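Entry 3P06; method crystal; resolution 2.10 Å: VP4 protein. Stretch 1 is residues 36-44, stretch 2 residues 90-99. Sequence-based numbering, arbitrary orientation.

Stretch 1 (36-44) EHIKNPKNT
Stretch 2 90-99: LVPDNQPQLA

Residues 36-44 and 90-99 of VP4 run side by side in the same direction, with CA separations of 7.8 Å for H37-V91, 6.2 Å for K39-D93, 5.6 Å for N40-Q95 and 5.8 Å for N43-Q97. Stretch 1 leaves a 3-10 segment at H37, continues through I38 (phi/psi -73/119) and K39 (-117/14), and folds into a type I turn from N40 to N43, closed by N43 N to N40 O at 2.9 Å. Stretch 2 is strand at 90-92, bends at D93 (-76/-28), then extends through Q95 (-121/130), P96 and Q97 into the strand at 98-99. No backbone-to-backbone hydrogen bond joins them directly; three carboxamide side chains do that work. The two stretches together bury 488 Å², both sides summed.

Q95 reaches from stretch 2 with chi1 m, chi2 t and chi3 near 5°, an extended arm that brings its amide alongside the peptides around I38. Its NE2 donates to H37 O (2.9 Å, 167°), and its OE1 accepts from K39 N (2.8 Å, 173°), so one planar amide reads both a carbonyl and an NH of the opposing backbone. The second NE2 proton serves its own stretch, bonding P92 O at 2.9 Å across the bend. Water 2 donates to Q95 OE1 (2.6 Å) and accepts from N43 ND2 (2.9 Å), linking two of the amides.

N43 answers from stretch 1. Its CB points sideways, but chi1 m (-70°) and chi2 -22° carry the amide nearer, where OD1 accepts from L98 N (2.8 Å) and ND2 donates to P96 O (2.9 Å). The two bonds straddle Q97 and pin the backbone as it enters the strand.

N40, with chi1 t and chi2 -32°, divides its amide between the stretches: ND2 donates to Q95 O (2.9 Å, 146°), while OD1 accepts from K42 N (2.8 Å) within the turn. The contact thus couples turn geometry to the neighbouring chain segment. N40 ND2 also lies 3.2 Å from Q97 N, but both are donors and no bond forms.

The lysines pack through their aliphatic portions. K39, m-t-t-m, starts toward stretch 2 and places CE 3.4 Å from D93 OD1, its end then leading away; D93 adopts m with chi2 -5°. K42 sets CD 3.3 Å from OE1 of Q97, whose chi1 and chi2 are both t. V91, chi1 t, points its CB toward stretch 1 and rests its methyl CG1 4.3 Å from the carbonyl H37 O, a loose van der Waals contact. Water 1 accepts from Q95 N (2.8 Å) and lies 3.2 Å from both K39 O and D93 O.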

ATOM      1  N   GLU A  36      -6.907  -5.359 -14.477  1.00 21.80           N
ATOM      2  CA  GLU A  36      -6.350  -5.604 -15.789  1.00 24.41           C
ATOM      3  C   GLU A  36      -4.852  -5.199 -15.840  1.00 23.85           C
ATOM      4  O   GLU A  36      -4.154  -5.540 -16.772  1.00 25.14           O
ATOM      5  CB  GLU A  36      -7.183  -4.881 -16.859  1.00 26.25           C
ATOM      6  CG  GLU A  36      -6.962  -3.326 -16.846  1.00 30.30           C
ATOM      7  CD  GLU A  36      -7.892  -2.529 -15.804  1.00 40.71           C
ATOM      8  OE1 GLU A  36      -8.658  -3.165 -14.961  1.00 33.13           O
ATOM      9  OE2 GLU A  36      -7.829  -1.238 -15.862  1.00 43.17           O
ATOM     10  N   HIS A  37      -4.356  -4.474 -14.842  1.00 21.39           N
ATOM     11  CA  HIS A  37      -2.940  -4.115 -14.801  1.00 22.23           C
ATOM     12  C   HIS A  37      -2.089  -5.059 -13.933  1.00 23.39           C
ATOM     13  O   HIS A  37      -0.851  -4.921 -13.848  1.00 23.71           O
ATOM     14  CB  HIS A  37      -2.800  -2.660 -14.363  1.00 22.36           C
ATOM     15  CG  HIS A  37      -3.484  -1.722 -15.308  1.00 24.40           C
ATOM     16  ND1 HIS A  37      -3.031  -1.522 -16.596  1.00 26.36           N
ATOM     17  CD2 HIS A  37      -4.652  -1.035 -15.205  1.00 24.70           C
ATOM     18  CE1 HIS A  37      -3.838  -0.679 -17.226  1.00 28.72           C
ATOM     19  NE2 HIS A  37      -4.825  -0.358 -16.400  1.00 30.33           N
ATOM     20  N   ILE A  38      -2.734  -6.069 -13.351  1.00 22.95           N
ATOM     21  CA  ILE A  38      -1.990  -7.085 -12.581  1.00 22.62           C
ATOM     22  C   ILE A  38      -1.232  -7.970 -13.563  1.00 24.39           C
ATOM     23  O   ILE A  38      -1.823  -8.585 -14.433  1.00 26.24           O
ATOM     24  CB  ILE A  38      -2.912  -7.911 -11.683  1.00 23.16           C
ATOM     25  CG1 ILE A  38      -3.624  -6.986 -10.694  1.00 19.32           C
ATOM     26  CG2 ILE A  38      -2.111  -9.109 -11.031  1.00 23.25           C
ATOM     27  CD1 ILE A  38      -4.898  -7.627 -10.063  1.00 16.50           C
ATOM     28  N   LYS A  39       0.093  -8.009 -13.486  1.00 25.82           N
ATOM     29  CA  LYS A  39       0.843  -8.877 -14.437  1.00 27.58           C
ATOM     30  C   LYS A  39       1.628 -10.014 -13.740  1.00 29.13           C
ATOM     31  O   LYS A  39       2.451 -10.671 -14.364  1.00 30.96           O
ATOM     32  CB  LYS A  39       1.734  -8.047 -15.358  1.00 28.88           C
ATOM     33  CG  LYS A  39       0.918  -7.114 -16.316  1.00 30.77           C
ATOM     34  CD  LYS A  39       1.679  -6.753 -17.591  1.00 38.34           C
ATOM     35  CE  LYS A  39       0.983  -5.634 -18.309  1.00 40.79           C
ATOM     36  NZ  LYS A  39      -0.278  -6.177 -18.853  1.00 46.93           N
ATOM     37  N   ASN A  40       1.350 -10.279 -12.459  1.00 27.34           N
ATOM     38  CA  ASN A  40       1.938 -11.443 -11.807  1.00 26.30           C
ATOM     39  C   ASN A  40       0.770 -12.445 -11.621  1.00 26.21           C
ATOM     40  O   ASN A  40      -0.198 -12.124 -10.938  1.00 24.26           O
ATOM     41  CB  ASN A  40       2.651 -11.094 -10.493  1.00 24.09           C
ATOM     42  CG  ASN A  40       3.343 -12.326  -9.856  1.00 25.58           C
ATOM     43  OD1 ASN A  40       2.881 -13.454  -9.994  1.00 29.37           O
ATOM     44  ND2 ASN A  40       4.466 -12.110  -9.231  1.00 20.78           N
ATOM     45  N   PRO A  41       0.841 -13.615 -12.294  1.00 27.44           N
ATOM     46  CA  PRO A  41      -0.247 -14.588 -12.214  1.00 28.20           C
ATOM     47  C   PRO A  41      -0.405 -15.213 -10.772  1.00 27.93           C
ATOM     48  O   PRO A  41      -1.370 -15.933 -10.513  1.00 28.76           O
ATOM     49  CB  PRO A  41       0.151 -15.683 -13.238  1.00 30.25           C
ATOM     50  CG  PRO A  41       1.669 -15.610 -13.322  1.00 32.67           C
ATOM     51  CD  PRO A  41       1.995 -14.105 -13.100  1.00 28.90           C
ATOM     52  N   LYS A  42       0.504 -14.942  -9.843  1.00 25.11           N
ATOM     53  CA  LYS A  42       0.252 -15.349  -8.463  1.00 24.53           C
ATOM     54  C   LYS A  42      -0.670 -14.335  -7.746  1.00 21.53           C
ATOM     55  O   LYS A  42      -1.231 -14.654  -6.729  1.00 20.62           O
ATOM     56  CB  LYS A  42       1.598 -15.473  -7.692  1.00 24.62           C
ATOM     57  CG  LYS A  42       2.335 -16.805  -8.055  1.00 32.78           C
ATOM     58  CD  LYS A  42       3.793 -16.814  -7.662  1.00 41.37           C
ATOM     59  CE  LYS A  42       4.518 -17.912  -8.439  1.00 46.18           C
ATOM     60  NZ  LYS A  42       3.511 -18.953  -8.852  1.00 49.33           N
ATOM     61  N   ASN A  43      -0.718 -13.083  -8.198  1.00 18.47           N
ATOM     62  CA  ASN A  43      -1.509 -12.049  -7.469  1.00 19.23           C
ATOM     63  C   ASN A  43      -2.928 -11.986  -7.995  1.00 19.29           C
ATOM     64  O   ASN A  43      -3.463 -10.914  -8.260  1.00 19.93           O
ATOM     65  CB  ASN A  43      -0.871 -10.624  -7.613  1.00 18.61           C
ATOM     66  CG  ASN A  43       0.432 -10.494  -6.859  1.00 18.28           C
ATOM     67  OD1 ASN A  43       0.703 -11.261  -5.908  1.00 19.19           O
ATOM     68  ND2 ASN A  43       1.264  -9.578  -7.297  1.00 18.84           N
ATOM     69  N   THR A  44      -3.520 -13.140  -8.157  1.00 20.73           N
ATOM     70  CA  THR A  44      -4.786 -13.280  -8.869  1.00 22.17           C
ATOM     71  C   THR A  44      -5.870 -13.771  -7.859  1.00 22.48           C
ATOM     72  O   THR A  44      -6.790 -14.481  -8.239  1.00 24.87           O
ATOM     73  CB  THR A  44      -4.582 -14.305 -10.002  1.00 23.51           C
ATOM     74  OG1 THR A  44      -3.846 -15.381  -9.423  1.00 21.39           O
ATOM     75  CG2 THR A  44      -3.704 -13.687 -11.203  1.00 22.63           C
ATOM     76  N   LEU A  90       3.201   4.933 -11.863  1.00 16.50           N
ATOM     77  CA  LEU A  90       3.767   4.146 -12.892  1.00 17.91           C
ATOM     78  C   LEU A  90       3.882   2.702 -12.327  1.00 18.46           C
ATOM     79  O   LEU A  90       4.579   2.455 -11.331  1.00 16.18           O
ATOM     80  CB  LEU A  90       5.112   4.718 -13.263  1.00 17.96           C
ATOM     81  CG  LEU A  90       5.944   4.019 -14.356  1.00 22.12           C
ATOM     82  CD1 LEU A  90       5.138   3.793 -15.585  1.00 28.02           C
ATOM     83  CD2 LEU A  90       7.078   4.942 -14.783  1.00 27.08           C
ATOM     84  N   VAL A  91       3.209   1.782 -12.996  1.00 18.56           N
ATOM     85  CA  VAL A  91       3.080   0.392 -12.578  1.00 18.59           C
ATOM     86  C   VAL A  91       4.026  -0.393 -13.513  1.00 20.03           C
ATOM     87  O   VAL A  91       3.881  -0.362 -14.740  1.00 19.70           O
ATOM     88  CB  VAL A  91       1.600  -0.081 -12.738  1.00 17.88           C
ATOM     89  CG1 VAL A  91       1.401  -1.594 -12.358  1.00 19.17           C
ATOM     90  CG2 VAL A  91       0.650   0.783 -11.829  1.00 16.89           C
ATOM     91  N   PRO A  92       4.982  -1.099 -12.928  1.00 19.68           N
ATOM     92  CA  PRO A  92       5.960  -1.828 -13.778  1.00 20.86           C
ATOM     93  C   PRO A  92       5.285  -3.103 -14.301  1.00 22.15           C
ATOM     94  O   PRO A  92       4.327  -3.606 -13.677  1.00 21.32           O
ATOM     95  CB  PRO A  92       7.102  -2.162 -12.811  1.00 19.35           C
ATOM     96  CG  PRO A  92       6.302  -2.326 -11.402  1.00 17.75           C
ATOM     97  CD  PRO A  92       5.244  -1.212 -11.467  1.00 17.92           C
ATOM     98  N   ASP A  93       5.760  -3.591 -15.442  1.00 24.64           N
ATOM     99  CA  ASP A  93       5.249  -4.829 -16.006  1.00 26.95           C
ATOM    100  C   ASP A  93       5.838  -6.021 -15.203  1.00 28.03           C
ATOM    101  O   ASP A  93       5.220  -7.045 -15.098  1.00 28.48           O
ATOM    102  CB  ASP A  93       5.684  -4.940 -17.445  1.00 27.55           C
ATOM    103  CG  ASP A  93       4.762  -4.192 -18.396  1.00 32.85           C
ATOM    104  OD1 ASP A  93       3.703  -3.635 -17.974  1.00 31.01           O
ATOM    105  OD2 ASP A  93       5.119  -4.181 -19.604  1.00 37.13           O
ATOM    106  N   ASN A  94       7.030  -5.839 -14.635  1.00 29.45           N
ATOM    107  CA  ASN A  94       7.612  -6.845 -13.794  1.00 30.53           C
ATOM    108  C   ASN A  94       7.166  -6.662 -12.366  1.00 26.72           C
ATOM    109  O   ASN A  94       7.587  -5.743 -11.685  1.00 25.30           O
ATOM    110  CB  ASN A  94       9.138  -6.927 -13.972  1.00 33.71           C
ATOM    111  CG  ASN A  94       9.516  -7.785 -15.211  1.00 41.56           C
ATOM    112  OD1 ASN A  94      10.115  -8.851 -15.077  1.00 50.36           O
ATOM    113  ND2 ASN A  94       9.094  -7.350 -16.404  1.00 45.47           N
ATOM    114  N   GLN A  95       6.292  -7.571 -11.933  1.00 23.64           N
ATOM    115  CA  GLN A  95       5.578  -7.366 -10.677  1.00 21.70           C
ATOM    116  C   GLN A  95       5.861  -8.516  -9.679  1.00 20.99           C
ATOM    117  O   GLN A  95       5.767  -9.675 -10.018  1.00 21.28           O
ATOM    118  CB  GLN A  95       4.111  -7.305 -10.960  1.00 19.27           C
ATOM    119  CG  GLN A  95       3.766  -6.139 -11.847  1.00 21.74           C
ATOM    120  CD  GLN A  95       2.267  -5.958 -12.064  1.00 20.13           C
ATOM    121  OE1 GLN A  95       1.431  -6.672 -11.462  1.00 21.87           O
ATOM    122  NE2 GLN A  95       1.912  -5.030 -12.962  1.00 18.14           N
ATOM    123  N   PRO A  96       6.230  -8.167  -8.465  1.00 21.11           N
ATOM    124  CA  PRO A  96       6.439  -9.229  -7.459  1.00 20.37           C
ATOM    125  C   PRO A  96       5.108  -9.704  -6.823  1.00 19.18           C
ATOM    126  O   PRO A  96       4.081  -9.001  -6.775  1.00 17.53           O
ATOM    127  CB  PRO A  96       7.288  -8.537  -6.411  1.00 19.66           C
ATOM    128  CG  PRO A  96       6.786  -7.098  -6.433  1.00 21.30           C
ATOM    129  CD  PRO A  96       6.494  -6.806  -7.927  1.00 19.42           C
ATOM    130  N   GLN A  97       5.143 -10.915  -6.310  1.00 20.28           N
ATOM    131  CA  GLN A  97       3.995 -11.487  -5.583  1.00 20.41           C
ATOM    132  C   GLN A  97       3.811 -10.693  -4.305  1.00 20.60           C
ATOM    133  O   GLN A  97       4.807 -10.333  -3.622  1.00 22.16           O
ATOM    134  CB  GLN A  97       4.239 -12.972  -5.314  1.00 21.65           C
ATOM    135  CG  GLN A  97       3.087 -13.609  -4.529  1.00 19.59           C
ATOM    136  CD  GLN A  97       3.294 -15.103  -4.197  1.00 26.39           C
ATOM    137  OE1 GLN A  97       4.263 -15.706  -4.592  1.00 26.45           O
ATOM    138  NE2 GLN A  97       2.348 -15.674  -3.496  1.00 20.05           N
ATOM    139  N   LEU A  98       2.567 -10.322  -4.013  1.00 18.88           N
ATOM    140  CA  LEU A  98       2.282  -9.590  -2.817  1.00 19.64           C
ATOM    141  C   LEU A  98       1.942 -10.545  -1.681  1.00 20.63           C
ATOM    142  O   LEU A  98       1.118 -11.432  -1.852  1.00 23.37           O
ATOM    143  CB  LEU A  98       1.050  -8.705  -3.043  1.00 18.34           C
ATOM    144  CG  LEU A  98       0.613  -7.909  -1.823  1.00 21.26           C
ATOM    145  CD1 LEU A  98       1.653  -6.721  -1.483  1.00 19.56           C
ATOM    146  CD2 LEU A  98      -0.737  -7.345  -2.122  1.00 22.38           C
ATOM    147  N   ALA A  99       2.555 -10.353  -0.529  1.00 21.00           N
ATOM    148  CA  ALA A  99       2.404 -11.261   0.619  1.00 22.03           C
ATOM    149  C   ALA A  99       2.092 -10.492   1.871  1.00 22.34           C
ATOM    150  O   ALA A  99       2.499  -9.348   1.997  1.00 22.19           O
ATOM    151  CB  ALA A  99       3.706 -12.107   0.823  1.00 23.06           C
TER
HETATM  152  O   HOH W   1       5.413  -9.820 -13.432  1.00 28.26           O
HETATM  153  O   HOH W   2       0.331  -7.610  -9.275  1.00 15.82           O